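Local coordinates for penaeus monodon metallodensovirus major capsid protein (Penaeus monodon metallodensovirus, PDB 6WH7) that forms the icosahedral capsid of a shrimp densovirus, sixty copies assembling into the shell that probably encloses and protects the viral genome, at residues S313-T316 with N317-A321. Numbering follows the deposited sequence.
Sequences SVHT and NLNPA
H315 and N319 meet one helical turn apart, where the short helix 312-318 gives way to an extended chain. The imidazole leaves the helix with CG anti to the backbone N (chi1 -176°), which directs the ring outward from the helix, leaning toward its C-terminal end, where N319 follows. N319 sets CA and CB over one face of that ring, CA offset toward the rim, while its amide reaches past the rim beside CE1. The resulting CH-pi contact is off-centre, N319 CB lying 4.2 Å from the H315 ring centroid. Ring and amide planes are turned 35° apart, and N319 OD1 sits 3.1 Å from H315 CE1. NE2 of H315 is hydrogen-bonded to OE1 of E305, which should help fix the rotation of the imidazole, while OD1 of N319 receives a weak bond from NZ of K117.

The backbone closes the last turn. L318 N donates to V314 O at 2.8 Å, in the carbonyl plane, and N319 N reaches H315 O at 2.7 Å in a weak, bent bond. V314 O also accepts a weak bond from N317 N at 3.2 Å, so two N-H groups converge on it. T316, with chi1 at 60°, folds OG1 back to donate to S313 O (3.0 Å), three residues earlier.

The helix follows strand 287-302 and precedes helix 323-326. Within the chain, W304 meets the H315 ring edge-to-face, and P320 packs on E305 and Q309. Two neighbouring subunits complete the surroundings: L318 lies against I204 of one, on its helix 201-204, and V314 against Y99 of the other, on its helix 99-102, placing this helix at a junction of three capsid proteins.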
ATOM      1  N   SER A 313     -82.130  -0.597 -66.359  1.00 24.66           N
ATOM      2  CA  SER A 313     -83.000  -1.451 -67.161  1.00 24.66           C
ATOM      3  C   SER A 313     -82.874  -2.912 -66.760  1.00 24.66           C
ATOM      4  O   SER A 313     -83.880  -3.624 -66.671  1.00 24.66           O
ATOM      5  CB  SER A 313     -82.690  -1.283 -68.646  1.00 26.73           C
ATOM      6  OG  SER A 313     -81.375  -1.705 -68.946  1.00 26.73           O
ATOM      7  N   VAL A 314     -81.650  -3.384 -66.523  1.00 24.70           N
ATOM      8  CA  VAL A 314     -81.441  -4.794 -66.219  1.00 24.70           C
ATOM      9  C   VAL A 314     -81.445  -5.101 -64.729  1.00 24.70           C
ATOM     10  O   VAL A 314     -81.432  -6.282 -64.356  1.00 24.70           O
ATOM     11  CB  VAL A 314     -80.119  -5.297 -66.825  1.00 25.00           C
ATOM     12  CG1 VAL A 314     -80.155  -5.177 -68.334  1.00 25.00           C
ATOM     13  CG2 VAL A 314     -78.981  -4.521 -66.269  1.00 25.00           C
ATOM     14  N   HIS A 315     -81.457  -4.086 -63.863  1.00 23.70           N
ATOM     15  CA  HIS A 315     -81.509  -4.359 -62.432  1.00 23.70           C
ATOM     16  C   HIS A 315     -82.851  -4.939 -62.025  1.00 23.70           C
ATOM     17  O   HIS A 315     -82.924  -5.706 -61.061  1.00 23.70           O
ATOM     18  CB  HIS A 315     -81.223  -3.094 -61.628  1.00 21.37           C
ATOM     19  CG  HIS A 315     -81.159  -3.318 -60.151  1.00 21.37           C
ATOM     20  ND1 HIS A 315     -82.280  -3.327 -59.352  1.00 21.37           N
ATOM     21  CD2 HIS A 315     -80.110  -3.551 -59.330  1.00 21.37           C
ATOM     22  CE1 HIS A 315     -81.924  -3.551 -58.101  1.00 21.37           C
ATOM     23  NE2 HIS A 315     -80.611  -3.690 -58.060  1.00 21.37           N
ATOM     24  N   THR A 316     -83.921  -4.579 -62.730  1.00 25.78           N
ATOM     25  CA  THR A 316     -85.210  -5.207 -62.472  1.00 25.78           C
ATOM     26  C   THR A 316     -85.113  -6.718 -62.614  1.00 25.78           C
ATOM     27  O   THR A 316     -85.690  -7.466 -61.820  1.00 25.78           O
ATOM     28  CB  THR A 316     -86.260  -4.645 -63.428  1.00 27.66           C
ATOM     29  OG1 THR A 316     -85.857  -4.905 -64.776  1.00 27.66           O
ATOM     30  CG2 THR A 316     -86.392  -3.148 -63.237  1.00 27.66           C
ATOM     31  N   ASN A 317     -84.378  -7.180 -63.623  1.00 25.13           N
ATOM     32  CA  ASN A 317     -84.201  -8.605 -63.858  1.00 25.13           C
ATOM     33  C   ASN A 317     -83.121  -9.192 -62.961  1.00 25.13           C
ATOM     34  O   ASN A 317     -83.282 -10.291 -62.423  1.00 25.13           O
ATOM     35  CB  ASN A 317     -83.852  -8.830 -65.323  1.00 29.40           C
ATOM     36  CG  ASN A 317     -84.957  -8.387 -66.253  1.00 29.40           C
ATOM     37  OD1 ASN A 317     -86.125  -8.355 -65.873  1.00 29.40           O
ATOM     38  ND2 ASN A 317     -84.592  -8.015 -67.470  1.00 29.40           N
ATOM     39  N   LEU A 318     -82.017  -8.472 -62.792  1.00 21.62           N
ATOM     40  CA  LEU A 318     -80.832  -8.971 -62.114  1.00 21.62           C
ATOM     41  C   LEU A 318     -80.769  -8.590 -60.645  1.00 21.62           C
ATOM     42  O   LEU A 318     -79.750  -8.847 -60.001  1.00 21.62           O
ATOM     43  CB  LEU A 318     -79.577  -8.480 -62.826  1.00 21.08           C
ATOM     44  CG  LEU A 318     -79.037  -9.345 -63.959  1.00 21.08           C
ATOM     45  CD1 LEU A 318     -80.042  -9.519 -65.065  1.00 21.08           C
ATOM     46  CD2 LEU A 318     -77.826  -8.657 -64.494  1.00 21.08           C
ATOM     47  N   ASN A 319     -81.805  -7.956 -60.112  1.00 21.10           N
ATOM     48  CA  ASN A 319     -81.870  -7.729 -58.680  1.00 21.10           C
ATOM     49  C   ASN A 319     -81.689  -9.055 -57.949  1.00 21.10           C
ATOM     50  O   ASN A 319     -82.335 -10.046 -58.312  1.00 21.10           O
ATOM     51  CB  ASN A 319     -83.207  -7.105 -58.288  1.00 20.82           C
ATOM     52  CG  ASN A 319     -83.218  -6.616 -56.859  1.00 20.82           C
ATOM     53  OD1 ASN A 319     -82.209  -6.143 -56.348  1.00 20.82           O
ATOM     54  ND2 ASN A 319     -84.355  -6.752 -56.197  1.00 20.82           N
ATOM     55  N   PRO A 320     -80.820  -9.123 -56.944  1.00 18.51           N
ATOM     56  CA  PRO A 320     -80.629 -10.382 -56.228  1.00 18.51           C
ATOM     57  C   PRO A 320     -81.904 -10.821 -55.538  1.00 18.51           C
ATOM     58  O   PRO A 320     -82.629 -10.011 -54.962  1.00 18.51           O
ATOM     59  CB  PRO A 320     -79.538 -10.043 -55.216  1.00 17.99           C
ATOM     60  CG  PRO A 320     -78.838  -8.912 -55.786  1.00 17.99           C
ATOM     61  CD  PRO A 320     -79.852  -8.108 -56.512  1.00 17.99           C
ATOM     62  N   ALA A 321     -82.183 -12.116 -55.609  1.00 17.49           N
ATOM     63  CA  ALA A 321     -83.294 -12.653 -54.848  1.00 17.49           C
ATOM     64  C   ALA A 321     -82.956 -12.805 -53.378  1.00 17.49           C
ATOM     65  O   ALA A 321     -83.871 -12.858 -52.551  1.00 17.49           O
ATOM     66  CB  ALA A 321     -83.734 -13.996 -55.417  1.00 16.48           C
TER